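Local structure of glycosyl hydrolase 25 (Streptococcus pneumoniae, 4FF5) at residues A[78-83]-A[105-110]. The protein is a glycosyl hydrolase of family 25 on the pneumococcal outer surface, probably cleaving cell-wall peptidoglycan, and a virulence factor that takes part in host-cell invasion. Numbering follows the deposited sequence.
Sequences AIVRVH and KSHITE
Val80 sets its isopropyl group against the helix, over His107 CB and Ile108 CG1, and most of what the two segments bury depends on it. Both of its methyls meet the same methylene: Val80 CG1 and CG2 each lie 3.8 Å from His107 CB. Val80 CG1, set anti to the backbone N (chi1 173°), also lies 3.9 Å from Ile108 CG1. This methyl sits at the edge of the His107 ring, near its plane, and its close contact is with CB, not with a ring face. The imidazole itself is held by Tyr68, at the start of helix 68-73, and by Ser58, just past strand 54-57: ND1 hydrogen-bonds to Tyr68 OH and NE2 to the carbonyl of Ser58, which accounts for the polar atoms of a buried ring.

Ile108 leaves the helix with CG1 anti to its carbonyl carbon (chi1 -64°), and the extended branch carries Ile108 CD1 over toward the strand, where it meets Val82 CG2 more loosely at 4.3 Å. Val120 of the adjacent strand 118-123 touches both Val82 and Ile108 and continues the apolar layer.

The axes of segments 78-83 and 105-110 come within 8.5 Å and run roughly antiparallel, at 149°. Helix 104-112 follows strand 77-84 and leads to the parallel neighbour 118-123, the beta-alpha-beta crossover of the TIM-barrel fold, here packed through the hydrophobic layer between barrel and outer helix.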
loop_
_atom_site.group_PDB
_atom_site.type_symbol
_atom_site.label_atom_id
_atom_site.label_comp_id
_atom_site.label_asym_id
_atom_site.label_seq_id
_atom_site.Cartn_x
_atom_site.Cartn_y
_atom_site.Cartn_z
ATOM N N ALA A 78 -3.167 2.765 -7.515
ATOM C CA ALA A 78 -2.585 1.460 -7.193
ATOM C C ALA A 78 -1.523 1.620 -6.115
ATOM O O ALA A 78 -0.827 2.634 -6.065
ATOM C CB ALA A 78 -1.981 0.826 -8.432
ATOM N N ILE A 79 -1.407 0.618 -5.252
ATOM C CA ILE A 79 -0.387 0.608 -4.226
ATOM C C ILE A 79 0.419 -0.673 -4.390
ATOM O O ILE A 79 -0.113 -1.774 -4.232
ATOM C CB ILE A 79 -0.997 0.688 -2.812
ATOM C CG1 ILE A 79 -1.952 1.886 -2.697
ATOM C CG2 ILE A 79 0.104 0.827 -1.777
ATOM C CD1 ILE A 79 -2.485 2.099 -1.285
ATOM N N VAL A 80 1.707 -0.518 -4.677
ATOM C CA VAL A 80 2.543 -1.645 -5.160
ATOM C C VAL A 80 3.556 -2.094 -4.084
ATOM O O VAL A 80 4.230 -1.257 -3.479
ATOM C CB VAL A 80 3.287 -1.237 -6.470
ATOM C CG1 VAL A 80 4.303 -2.304 -6.905
ATOM C CG2 VAL A 80 2.282 -1.013 -7.600
ATOM N N ARG A 81 3.682 -3.396 -3.857
ATOM C CA ARG A 81 4.632 -3.892 -2.863
ATOM C C ARG A 81 6.052 -3.822 -3.400
ATOM O O ARG A 81 6.309 -4.298 -4.502
ATOM C CB ARG A 81 4.346 -5.334 -2.483
ATOM C CG ARG A 81 5.122 -5.743 -1.241
ATOM C CD ARG A 81 4.854 -7.188 -0.859
ATOM N NE ARG A 81 5.530 -8.146 -1.745
ATOM C CZ ARG A 81 5.610 -9.456 -1.514
ATOM N NH1 ARG A 81 5.084 -9.968 -0.410
ATOM N NH2 ARG A 81 6.225 -10.266 -2.383
ATOM N N VAL A 82 6.953 -3.226 -2.626
ATOM C CA VAL A 82 8.380 -3.132 -3.010
ATOM C C VAL A 82 9.262 -4.035 -2.123
ATOM O O VAL A 82 10.246 -4.645 -2.579
ATOM C CB VAL A 82 8.827 -1.643 -3.012
ATOM C CG1 VAL A 82 10.328 -1.471 -3.278
ATOM C CG2 VAL A 82 8.039 -0.890 -4.077
ATOM N N HIS A 83 8.898 -4.142 -0.844
ATOM C CA HIS A 83 9.687 -4.930 0.083
ATOM C C HIS A 83 8.819 -5.802 0.951
ATOM O O HIS A 83 7.764 -5.373 1.426
ATOM C CB HIS A 83 10.511 -3.974 0.943
ATOM C CG HIS A 83 11.654 -4.624 1.681
ATOM N ND1 HIS A 83 11.573 -4.975 2.968
ATOM C CD2 HIS A 83 12.932 -4.980 1.260
ATOM C CE1 HIS A 83 12.733 -5.515 3.368
ATOM N NE2 HIS A 83 13.563 -5.529 2.320
ATOM N N LYS A 105 8.938 -3.300 -10.272
ATOM C CA LYS A 105 9.338 -2.401 -11.368
ATOM C C LYS A 105 8.306 -2.430 -12.487
ATOM O O LYS A 105 7.927 -1.379 -13.030
ATOM C CB LYS A 105 10.708 -2.782 -11.935
ATOM C CG LYS A 105 11.869 -2.708 -10.963
ATOM C CD LYS A 105 13.170 -3.022 -11.702
ATOM C CE LYS A 105 14.366 -2.630 -10.862
ATOM N NZ LYS A 105 15.645 -3.113 -11.464
ATOM N N SER A 106 7.849 -3.638 -12.823
ATOM C CA SER A 106 6.779 -3.820 -13.803
ATOM C C SER A 106 5.456 -3.169 -13.425
ATOM O O SER A 106 4.849 -2.435 -14.227
ATOM C CB SER A 106 6.554 -5.297 -14.057
ATOM O OG SER A 106 7.621 -5.831 -14.824
ATOM N N HIS A 107 4.978 -3.444 -12.213
ATOM C CA HIS A 107 3.716 -2.869 -11.783
ATOM C C HIS A 107 3.784 -1.362 -11.764
ATOM O O HIS A 107 2.859 -0.705 -12.240
ATOM C CB HIS A 107 3.305 -3.380 -10.406
ATOM C CG HIS A 107 2.914 -4.837 -10.373
ATOM N ND1 HIS A 107 2.329 -5.472 -11.424
ATOM C CD2 HIS A 107 3.020 -5.780 -9.348
ATOM C CE1 HIS A 107 2.083 -6.753 -11.079
ATOM N NE2 HIS A 107 2.509 -6.935 -9.805
ATOM N N ILE A 108 4.867 -0.797 -11.228
ATOM C CA ILE A 108 4.975 0.654 -11.136
ATOM C C ILE A 108 5.081 1.297 -12.522
ATOM O O ILE A 108 4.297 2.185 -12.849
ATOM C CB ILE A 108 6.149 1.112 -10.247
ATOM C CG1 ILE A 108 5.924 0.655 -8.796
ATOM C CG2 ILE A 108 6.293 2.623 -10.287
ATOM C CD1 ILE A 108 7.124 0.842 -7.875
ATOM N N THR A 109 6.054 0.863 -13.313
ATOM C CA THR A 109 6.252 1.471 -14.650
ATOM C C THR A 109 5.049 1.314 -15.578
ATOM O O THR A 109 4.682 2.277 -16.271
ATOM C CB THR A 109 7.514 0.953 -15.369
ATOM O OG1 THR A 109 7.408 -0.453 -15.546
ATOM C CG2 THR A 109 8.728 1.230 -14.557
ATOM N N GLU A 110 4.449 0.123 -15.619
ATOM C CA GLU A 110 3.321 -0.104 -16.527
ATOM C C GLU A 110 2.087 0.746 -16.177
ATOM O O GLU A 110 1.328 1.187 -17.048
ATOM C CB GLU A 110 2.962 -1.589 -16.623
ATOM C CG GLU A 110 4.066 -2.474 -17.224
ATOM C CD GLU A 110 4.119 -2.511 -18.749
ATOM O OE1 GLU A 110 3.555 -1.645 -19.442
ATOM O OE2 GLU A 110 4.755 -3.449 -19.266
#